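Local coordinates for protein probable molybdenum cofactor guanylyltransferase (Aquifex aeolicus, PDB 2E8B) that probably transfers the GMP moiety of GTP to molybdenum-bound molybdopterin, making the guanine dinucleotide form of the cofactor and releasing diphosphate, at residues E56-R64 with A72-S82; S12-L20 with H94-G105. All blocks are in the same frame, centred on the assembly; numbering follows the deposited sequence.

Contact 1 (E56-R64 with A72-S82); sequences EVYIVAKDR and APVVLDEFEES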
loop_
_atom_site.group_PDB
_atom_site.type_symbol
_atom_site.label_atom_id
_atom_site.label_comp_id
_atom_site.label_asym_id
_atom_site.label_seq_id
_atom_site.Cartn_x
_atom_site.Cartn_y
_atom_site.Cartn_z
ATOM N N GLU A 56 -0.913 14.251 -1.136
ATOM C CA GLU A 56 0.135 13.869 -0.198
ATOM C C GLU A 56 0.418 12.373 -0.268
ATOM O O GLU A 56 -0.503 11.556 -0.299
ATOM C CB GLU A 56 -0.263 14.253 1.226
ATOM C CG GLU A 56 -0.575 15.733 1.389
ATOM C CD GLU A 56 -0.729 16.143 2.837
ATOM O OE1 GLU A 56 -1.533 15.511 3.555
ATOM O OE2 GLU A 56 -0.047 17.106 3.255
ATOM N N VAL A 57 1.701 12.031 -0.305
ATOM C CA VAL A 57 2.136 10.640 -0.364
ATOM C C VAL A 57 3.237 10.425 0.662
ATOM O O VAL A 57 4.204 11.180 0.710
ATOM C CB VAL A 57 2.695 10.283 -1.757
ATOM C CG1 VAL A 57 3.081 8.815 -1.802
ATOM C CG2 VAL A 57 1.664 10.590 -2.826
ATOM N N TYR A 58 3.085 9.395 1.485
ATOM C CA TYR A 58 4.082 9.089 2.498
ATOM C C TYR A 58 4.630 7.692 2.287
ATOM O O TYR A 58 3.946 6.821 1.748
ATOM C CB TYR A 58 3.479 9.159 3.903
ATOM C CG TYR A 58 2.817 10.474 4.233
ATOM C CD1 TYR A 58 1.474 10.689 3.939
ATOM C CD2 TYR A 58 3.540 11.511 4.819
ATOM C CE1 TYR A 58 0.862 11.901 4.219
ATOM C CE2 TYR A 58 2.935 12.736 5.103
ATOM C CZ TYR A 58 1.596 12.920 4.799
ATOM O OH TYR A 58 0.981 14.122 5.065
ATOM N N ILE A 59 5.873 7.493 2.705
ATOM C CA ILE A 59 6.508 6.189 2.607
ATOM C C ILE A 59 6.522 5.622 4.019
ATOM O O ILE A 59 6.970 6.285 4.953
ATOM C CB ILE A 59 7.966 6.304 2.121
ATOM C CG1 ILE A 59 8.014 6.963 0.741
ATOM C CG2 ILE A 59 8.611 4.928 2.114
ATOM C CD1 ILE A 59 7.394 6.137 -0.371
ATOM N N VAL A 60 6.004 4.412 4.185
ATOM C CA VAL A 60 6.008 3.784 5.494
ATOM C C VAL A 60 7.203 2.838 5.512
ATOM O O VAL A 60 7.266 1.895 4.724
ATOM C CB VAL A 60 4.719 2.980 5.743
ATOM C CG1 VAL A 60 4.828 2.227 7.064
ATOM C CG2 VAL A 60 3.512 3.914 5.761
ATOM N N ALA A 61 8.159 3.102 6.398
ATOM C CA ALA A 61 9.351 2.264 6.486
ATOM C C ALA A 61 9.920 2.248 7.899
ATOM O O ALA A 61 9.630 3.135 8.700
ATOM C CB ALA A 61 10.405 2.764 5.513
ATOM N N LYS A 62 10.733 1.238 8.197
ATOM C CA LYS A 62 11.351 1.109 9.520
ATOM C C LYS A 62 12.656 1.899 9.619
ATOM O O LYS A 62 13.171 2.135 10.717
ATOM C CB LYS A 62 11.641 -0.367 9.841
ATOM C CG LYS A 62 10.417 -1.275 9.895
ATOM C CD LYS A 62 10.798 -2.656 10.392
ATOM C CE LYS A 62 9.613 -3.612 10.370
ATOM N NZ LYS A 62 8.525 -3.183 11.297
ATOM N N ASP A 63 13.191 2.305 8.471
ATOM C CA ASP A 63 14.447 3.051 8.430
ATOM C C ASP A 63 14.319 4.255 7.496
ATOM O O ASP A 63 14.188 4.097 6.282
ATOM C CB ASP A 63 15.571 2.134 7.944
ATOM C CG ASP A 63 16.949 2.719 8.180
ATOM O OD1 ASP A 63 17.164 3.899 7.848
ATOM O OD2 ASP A 63 17.824 1.992 8.691
ATOM N N ARG A 64 14.364 5.455 8.062
ATOM C CA ARG A 64 14.232 6.671 7.268
ATOM C C ARG A 64 15.380 6.909 6.281
ATOM O O ARG A 64 15.142 7.210 5.111
ATOM C CB ARG A 64 14.077 7.887 8.193
ATOM C CG ARG A 64 13.924 9.206 7.453
ATOM C CD ARG A 64 13.484 10.343 8.369
ATOM N NE ARG A 64 12.074 10.245 8.749
ATOM C CZ ARG A 64 11.644 9.931 9.969
ATOM N NH1 ARG A 64 12.513 9.682 10.940
ATOM N NH2 ARG A 64 10.343 9.872 10.220
ATOM N N ALA A 72 11.319 11.777 -0.236
ATOM C CA ALA A 72 9.941 11.774 0.237
ATOM C C ALA A 72 9.794 11.706 1.750
ATOM O O ALA A 72 10.686 11.241 2.460
ATOM C CB ALA A 72 9.198 10.608 -0.388
ATOM N N PRO A 73 8.645 12.169 2.263
ATOM C CA PRO A 73 8.391 12.143 3.704
ATOM C C PRO A 73 8.157 10.703 4.155
ATOM O O PRO A 73 7.368 9.978 3.546
ATOM C CB PRO A 73 7.150 13.018 3.851
ATOM C CG PRO A 73 6.421 12.781 2.574
ATOM C CD PRO A 73 7.527 12.804 1.542
ATOM N N VAL A 74 8.847 10.297 5.215
ATOM C CA VAL A 74 8.733 8.944 5.743
ATOM C C VAL A 74 7.970 8.875 7.056
ATOM O O VAL A 74 8.245 9.635 7.985
ATOM C CB VAL A 74 10.129 8.326 5.998
ATOM C CG1 VAL A 74 9.983 6.933 6.603
ATOM C CG2 VAL A 74 10.926 8.268 4.707
ATOM N N VAL A 75 6.998 7.970 7.126
ATOM C CA VAL A 75 6.246 7.768 8.353
ATOM C C VAL A 75 6.903 6.523 8.934
ATOM O O VAL A 75 6.886 5.456 8.325
ATOM C CB VAL A 75 4.747 7.527 8.082
ATOM C CG1 VAL A 75 4.036 7.190 9.381
ATOM C CG2 VAL A 75 4.130 8.782 7.466
ATOM N N LEU A 76 7.505 6.680 10.106
ATOM C CA LEU A 76 8.237 5.599 10.750
ATOM C C LEU A 76 7.457 4.449 11.375
ATOM O O LEU A 76 6.586 4.647 12.220
ATOM C CB LEU A 76 9.172 6.188 11.811
ATOM C CG LEU A 76 10.213 5.247 12.411
ATOM C CD1 LEU A 76 11.234 4.900 11.346
ATOM C CD2 LEU A 76 10.892 5.906 13.600
ATOM N N ASP A 77 7.799 3.239 10.939
ATOM C CA ASP A 77 7.230 2.002 11.456
ATOM C C ASP A 77 8.225 1.674 12.573
ATOM O O ASP A 77 9.358 1.265 12.305
ATOM C CB ASP A 77 7.262 0.935 10.358
ATOM C CG ASP A 77 6.981 -0.465 10.876
ATOM O OD1 ASP A 77 6.963 -0.668 12.107
ATOM O OD2 ASP A 77 6.796 -1.371 10.033
ATOM N N GLU A 78 7.800 1.869 13.818
ATOM C CA GLU A 78 8.668 1.663 14.974
ATOM C C GLU A 78 8.754 0.238 15.520
ATOM O O GLU A 78 9.482 -0.021 16.477
ATOM C CB GLU A 78 8.241 2.623 16.089
ATOM C CG GLU A 78 8.031 4.049 15.588
ATOM C CD GLU A 78 7.521 4.995 16.658
ATOM O OE1 GLU A 78 8.334 5.445 17.494
ATOM O OE2 GLU A 78 6.306 5.283 16.664
ATOM N N PHE A 79 8.017 -0.683 14.917
ATOM C CA PHE A 79 8.031 -2.073 15.357
ATOM C C PHE A 79 9.243 -2.817 14.815
ATOM O O PHE A 79 9.760 -2.488 13.746
ATOM C CB PHE A 79 6.762 -2.783 14.889
ATOM C CG PHE A 79 5.514 -2.290 15.554
ATOM C CD1 PHE A 79 4.860 -1.157 15.081
ATOM C CD2 PHE A 79 4.995 -2.953 16.663
ATOM C CE1 PHE A 79 3.703 -0.688 15.697
ATOM C CE2 PHE A 79 3.845 -2.496 17.286
ATOM C CZ PHE A 79 3.194 -1.359 16.804
ATOM N N GLU A 80 9.684 -3.825 15.560
ATOM C CA GLU A 80 10.822 -4.645 15.158
ATOM C C GLU A 80 10.363 -5.686 14.135
ATOM O O GLU A 80 11.045 -5.942 13.139
ATOM C CB GLU A 80 11.417 -5.360 16.378
ATOM C CG GLU A 80 11.931 -4.434 17.468
ATOM C CD GLU A 80 13.133 -3.616 17.029
ATOM O OE1 GLU A 80 14.146 -4.219 16.617
ATOM O OE2 GLU A 80 13.067 -2.369 17.100
ATOM N N GLU A 81 9.205 -6.286 14.387
ATOM C CA GLU A 81 8.659 -7.292 13.486
ATOM C C GLU A 81 8.247 -6.689 12.154
ATOM O O GLU A 81 7.694 -5.592 12.103
ATOM C CB GLU A 81 7.441 -7.972 14.107
ATOM C CG GLU A 81 7.757 -9.008 15.165
ATOM C CD GLU A 81 6.498 -9.576 15.776
ATOM O OE1 GLU A 81 5.754 -8.799 16.405
ATOM O OE2 GLU A 81 6.247 -10.791 15.621
ATOM N N SER A 82 8.512 -7.419 11.078
ATOM C CA SER A 82 8.158 -6.960 9.746
ATOM C C SER A 82 6.930 -7.717 9.248
ATOM O O SER A 82 7.032 -8.855 8.791
ATOM C CB SER A 82 9.328 -7.175 8.786
ATOM O OG SER A 82 8.995 -6.766 7.472
HETATM O O HOH W 1 11.898 1.559 13.066
HETATM O O HOH W 2 11.097 11.663 6.414
#

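Contact 2 (S12-L20 with H94-G105); sequences SKVNTCYVL and HAKEENVFVLSG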
loop_
_atom_site.group_PDB
_atom_site.type_symbol
_atom_site.label_atom_id
_atom_site.label_comp_id
_atom_site.label_asym_id
_atom_site.label_seq_id
_atom_site.Cartn_x
_atom_site.Cartn_y
_atom_site.Cartn_z
ATOM N N SER A 12 -12.357 12.541 -6.014
ATOM C CA SER A 12 -12.226 11.683 -4.844
ATOM C C SER A 12 -11.765 12.488 -3.641
ATOM O O SER A 12 -10.920 13.377 -3.768
ATOM C CB SER A 12 -11.238 10.550 -5.113
ATOM O OG SER A 12 -11.047 9.778 -3.943
ATOM N N LYS A 13 -12.329 12.182 -2.478
ATOM C CA LYS A 13 -11.966 12.877 -1.251
ATOM C C LYS A 13 -10.761 12.218 -0.599
ATOM O O LYS A 13 -10.297 12.650 0.456
ATOM C CB LYS A 13 -13.149 12.901 -0.280
ATOM C CG LYS A 13 -14.280 13.829 -0.707
ATOM C CD LYS A 13 -13.826 15.285 -0.742
ATOM C CE LYS A 13 -14.988 16.225 -1.035
ATOM N NZ LYS A 13 -14.569 17.656 -1.051
ATOM N N VAL A 14 -10.262 11.159 -1.227
ATOM C CA VAL A 14 -9.082 10.475 -0.720
ATOM C C VAL A 14 -7.911 11.239 -1.328
ATOM O O VAL A 14 -7.601 11.086 -2.510
ATOM C CB VAL A 14 -9.044 8.994 -1.171
ATOM C CG1 VAL A 14 -7.776 8.322 -0.652
ATOM C CG2 VAL A 14 -10.277 8.259 -0.654
ATOM N N ASN A 15 -7.281 12.087 -0.520
ATOM C CA ASN A 15 -6.167 12.902 -0.985
ATOM C C ASN A 15 -4.792 12.423 -0.537
ATOM O O ASN A 15 -3.777 12.974 -0.964
ATOM C CB ASN A 15 -6.353 14.349 -0.517
ATOM C CG ASN A 15 -7.632 14.970 -1.035
ATOM O OD1 ASN A 15 -7.839 15.074 -2.244
ATOM N ND2 ASN A 15 -8.498 15.390 -0.120
ATOM N N THR A 16 -4.745 11.405 0.319
ATOM C CA THR A 16 -3.458 10.918 0.802
ATOM C C THR A 16 -3.240 9.431 0.541
ATOM O O THR A 16 -4.183 8.638 0.539
ATOM C CB THR A 16 -3.298 11.201 2.311
ATOM O OG1 THR A 16 -4.103 10.289 3.064
ATOM C CG2 THR A 16 -3.752 12.620 2.627
ATOM N N CYS A 17 -1.983 9.064 0.316
ATOM C CA CYS A 17 -1.618 7.683 0.040
ATOM C C CYS A 17 -0.370 7.282 0.816
ATOM O O CYS A 17 0.561 8.076 0.975
ATOM C CB CYS A 17 -1.366 7.505 -1.459
ATOM S SG CYS A 17 -0.825 5.859 -2.013
ATOM N N TYR A 18 -0.355 6.039 1.284
ATOM C CA TYR A 18 0.776 5.505 2.023
ATOM C C TYR A 18 1.388 4.372 1.223
ATOM O O TYR A 18 0.712 3.403 0.902
ATOM C CB TYR A 18 0.316 4.989 3.380
ATOM C CG TYR A 18 -0.113 6.101 4.287
ATOM C CD1 TYR A 18 -1.408 6.599 4.231
ATOM C CD2 TYR A 18 0.798 6.709 5.152
ATOM C CE1 TYR A 18 -1.794 7.679 5.005
ATOM C CE2 TYR A 18 0.425 7.793 5.938
ATOM C CZ TYR A 18 -0.875 8.272 5.856
ATOM O OH TYR A 18 -1.261 9.340 6.618
ATOM N N VAL A 19 2.663 4.521 0.881
ATOM C CA VAL A 19 3.381 3.507 0.126
ATOM C C VAL A 19 4.158 2.685 1.140
ATOM O O VAL A 19 5.025 3.209 1.844
ATOM C CB VAL A 19 4.352 4.151 -0.888
ATOM C CG1 VAL A 19 5.171 3.077 -1.582
ATOM C CG2 VAL A 19 3.570 4.964 -1.907
ATOM N N LEU A 20 3.837 1.398 1.221
ATOM C CA LEU A 20 4.478 0.502 2.178
ATOM C C LEU A 20 5.816 -0.037 1.682
ATOM O O LEU A 20 5.869 -0.789 0.713
ATOM C CB LEU A 20 3.533 -0.660 2.512
ATOM C CG LEU A 20 2.123 -0.246 2.942
ATOM C CD1 LEU A 20 1.308 -1.474 3.334
ATOM C CD2 LEU A 20 2.214 0.715 4.119
ATOM N N HIS A 94 -1.234 7.338 11.388
ATOM C CA HIS A 94 -0.781 8.629 10.887
ATOM C C HIS A 94 -1.855 9.372 10.097
ATOM O O HIS A 94 -1.865 10.598 10.068
ATOM C CB HIS A 94 0.447 8.433 9.990
ATOM C CG HIS A 94 0.994 9.704 9.419
ATOM N ND1 HIS A 94 1.838 10.537 10.120
ATOM C CD2 HIS A 94 0.818 10.283 8.207
ATOM C CE1 HIS A 94 2.163 11.572 9.366
ATOM N NE2 HIS A 94 1.556 11.441 8.199
ATOM N N ALA A 95 -2.750 8.623 9.457
ATOM C CA ALA A 95 -3.812 9.199 8.629
ATOM C C ALA A 95 -4.432 10.480 9.185
ATOM O O ALA A 95 -4.796 10.542 10.357
ATOM C CB ALA A 95 -4.899 8.161 8.396
ATOM N N LYS A 96 -4.549 11.495 8.332
ATOM C CA LYS A 96 -5.136 12.775 8.724
ATOM C C LYS A 96 -6.548 12.917 8.161
ATOM O O LYS A 96 -7.260 13.871 8.482
ATOM C CB LYS A 96 -4.267 13.935 8.229
ATOM C CG LYS A 96 -2.796 13.826 8.606
ATOM C CD LYS A 96 -2.596 13.601 10.099
ATOM C CE LYS A 96 -1.117 13.453 10.433
ATOM N NZ LYS A 96 -0.903 12.956 11.820
ATOM N N GLU A 97 -6.941 11.974 7.309
ATOM C CA GLU A 97 -8.276 11.976 6.717
ATOM C C GLU A 97 -8.936 10.641 7.064
ATOM O O GLU A 97 -8.254 9.694 7.451
ATOM C CB GLU A 97 -8.198 12.152 5.197
ATOM C CG GLU A 97 -7.538 13.451 4.744
ATOM C CD GLU A 97 -7.753 13.729 3.265
ATOM O OE1 GLU A 97 -7.501 12.824 2.444
ATOM O OE2 GLU A 97 -8.171 14.855 2.920
ATOM N N GLU A 98 -10.256 10.567 6.921
ATOM C CA GLU A 98 -11.001 9.353 7.258
ATOM C C GLU A 98 -10.697 8.134 6.392
ATOM O O GLU A 98 -10.754 6.998 6.868
ATOM C CB GLU A 98 -12.506 9.635 7.218
ATOM C CG GLU A 98 -13.368 8.425 7.543
ATOM C CD GLU A 98 -13.031 7.816 8.892
ATOM O OE1 GLU A 98 -13.135 8.532 9.910
ATOM O OE2 GLU A 98 -12.662 6.623 8.933
ATOM N N ASN A 99 -10.392 8.365 5.122
ATOM C CA ASN A 99 -10.077 7.276 4.207
ATOM C C ASN A 99 -8.765 7.591 3.502
ATOM O O ASN A 99 -8.580 8.696 2.992
ATOM C CB ASN A 99 -11.199 7.113 3.179
ATOM C CG ASN A 99 -12.534 6.810 3.821
ATOM O OD1 ASN A 99 -12.693 5.796 4.501
ATOM N ND2 ASN A 99 -13.507 7.692 3.613
ATOM N N VAL A 100 -7.849 6.628 3.486
ATOM C CA VAL A 100 -6.564 6.837 2.839
ATOM C C VAL A 100 -6.228 5.673 1.923
ATOM O O VAL A 100 -6.705 4.551 2.120
ATOM C CB VAL A 100 -5.426 7.005 3.880
ATOM C CG1 VAL A 100 -5.731 8.187 4.801
ATOM C CG2 VAL A 100 -5.252 5.724 4.683
ATOM N N PHE A 101 -5.422 5.945 0.901
ATOM C CA PHE A 101 -5.031 4.890 -0.016
ATOM C C PHE A 101 -3.786 4.194 0.519
ATOM O O PHE A 101 -2.941 4.814 1.175
ATOM C CB PHE A 101 -4.747 5.447 -1.414
ATOM C CG PHE A 101 -4.950 4.438 -2.503
ATOM C CD1 PHE A 101 -3.931 3.566 -2.862
ATOM C CD2 PHE A 101 -6.190 4.310 -3.123
ATOM C CE1 PHE A 101 -4.142 2.574 -3.819
ATOM C CE2 PHE A 101 -6.413 3.321 -4.081
ATOM C CZ PHE A 101 -5.383 2.449 -4.428
ATOM N N VAL A 102 -3.695 2.896 0.253
ATOM C CA VAL A 102 -2.560 2.086 0.678
ATOM C C VAL A 102 -2.042 1.408 -0.578
ATOM O O VAL A 102 -2.810 0.812 -1.338
ATOM C CB VAL A 102 -2.982 1.027 1.715
ATOM C CG1 VAL A 102 -1.811 0.101 2.024
ATOM C CG2 VAL A 102 -3.450 1.716 2.991
ATOM N N LEU A 103 -0.736 1.500 -0.792
ATOM C CA LEU A 103 -0.128 0.955 -1.992
ATOM C C LEU A 103 1.202 0.292 -1.658
ATOM O O LEU A 103 2.107 0.939 -1.136
ATOM C CB LEU A 103 0.074 2.107 -2.985
ATOM C CG LEU A 103 0.459 1.887 -4.444
ATOM C CD1 LEU A 103 -0.572 1.007 -5.137
ATOM C CD2 LEU A 103 0.536 3.249 -5.136
ATOM N N SER A 104 1.315 -1.001 -1.949
ATOM C CA SER A 104 2.554 -1.728 -1.689
ATOM C C SER A 104 3.665 -1.159 -2.573
ATOM O O SER A 104 3.435 -0.819 -3.735
ATOM C CB SER A 104 2.357 -3.217 -1.987
ATOM O OG SER A 104 3.525 -3.949 -1.672
ATOM N N GLY A 105 4.870 -1.054 -2.023
ATOM C CA GLY A 105 5.976 -0.513 -2.794
ATOM C C GLY A 105 6.706 -1.494 -3.697
ATOM O O GLY A 105 7.751 -1.152 -4.253
HETATM O O HOH W 3 -10.605 10.727 2.925
HETATM O O HOH W 4 -6.783 10.441 2.283
HETATM O O HOH W 5 -3.066 11.054 5.711
#

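Contact 1 (E56-R64 with A72-S82)
I59 and A61 hold the backbone of 72-82 through both their N-H and their carbonyl: I59 N bonds to P73 O (3.0 Å) and V75 N to I59 O, then A61 N reaches V75 O in a longer bond (3.3 Å) and D77 N returns to A61 O. The strands 56-61 and 74-76 are thereby joined in parallel.

Among the charged groups, K62 lies alongside D77, its chain extended until the last torsion (chi4 -64°) bends NZ into the turn formed by 77-82. There NZ bonds to F79 O (2.8 Å) and E81 O (2.7 Å), both from above the carbonyl plane, and makes a salt bridge with D77 OD2 (2.8 Å) whose hydrogen bond is weak. The long arm of a lysine suits this gathering of acceptors. D77 OD1 takes F79 N in an Asx turn. R64 slides past V74 in the opposite direction; its NH2 donates in the guanidinium plane to V74 O (3.1 Å), while a water joins R64 NE to V74 N.

Apolar contacts line both faces. Y58 CB meets V75 CG2 (3.6 Å), and P73 crosses the tyrosine at about a right angle. On the other face I59 CG1 rests on A72 CB (4.0 Å), and the short A61 CB lies beside V74 CG1.

This is the parallel edge of the mixed, Rossmann-like sheet of the GT-A fold, with D77, a predicted GTP-binding residue, just past a strand's C-terminal end.

Contact 2 (S12-L20 with H94-G105)
The segments C17-L20 and F101-S104 pair as neighbouring parallel strands in the Rossmann-like sheet of the GT-A fold, and L20 begins the predicted GTP-binding segment. Backbone bonds zigzag along them, from F101 N to T16 O through Y18 and L103 to L20 N, which meets L103 O at 3.0 Å.

On the face that helix 32-51 covers, C17 SG approaches the F101 ring obliquely at CD1, a sulfur-aromatic contact, and also touches L103 CB. On the other face Y18 packs among aliphatic side chains: its CE1 meets V100 CB (3.9 Å) at the ring edge, where F101 O also lies. A tyrosine suits the place because its ring packs on the valine while its hydroxyl reaches a water. Farther along, L20 CD1 packs on V102 CG1 (3.7 Å).

Ahead of the strands, E97 grips N15 twice. OE1 accepts the backbone N-H of N15 and OE2 its side-chain ND2 (3.1 Å, nearly straight at 169°), both through syn lone pairs, with amide and carboxylate planes turned 45° apart. A glutamate fits because its extended chain carries two oxygens across to a matching pair of N-H groups; OE1 also receives a water that links it to T16 N and N99 O. With an alanine here, both N15 donors would probably lose these acceptors, the asparagine amide would be free to turn and the bridging water would lose one of its partners.

T16 places OG1 between its backbone N and carbonyl carbon (chi1 75°), against V100 CG1 and within 2.9 Å of a second water, which is 2.6 Å from Y18 OH and takes the N-H of K96. At the far end G105 N bonds to L20 O (2.9 Å), where a beta-carbon on G105 would collide with that same oxygen.

How the contacts relate
Contacts 1 and 2, with centres about 13 Å apart, are successive pairs in the parallel part of one mixed sheet, in the order 74-76, 56-61, 16-22 and 99-104. V19 stitches them together: its N lies 2.8 Å from Y58 O and its O 2.8 Å from V60 N, both probable hydrogen bonds. On one face the rings of Y58, Y18 and H94 form an aromatic cluster shared by both contacts; on the other, I59 CD1 packs on V19 CB (3.7 Å). Both contacts also lead to the predicted GTP site at the C-terminal ends of the strands, where the side chains of L20 and D77 are about 8 Å apart at their nearest atoms and S104 hydrogen-bonds D106, the predicted magnesium ligand.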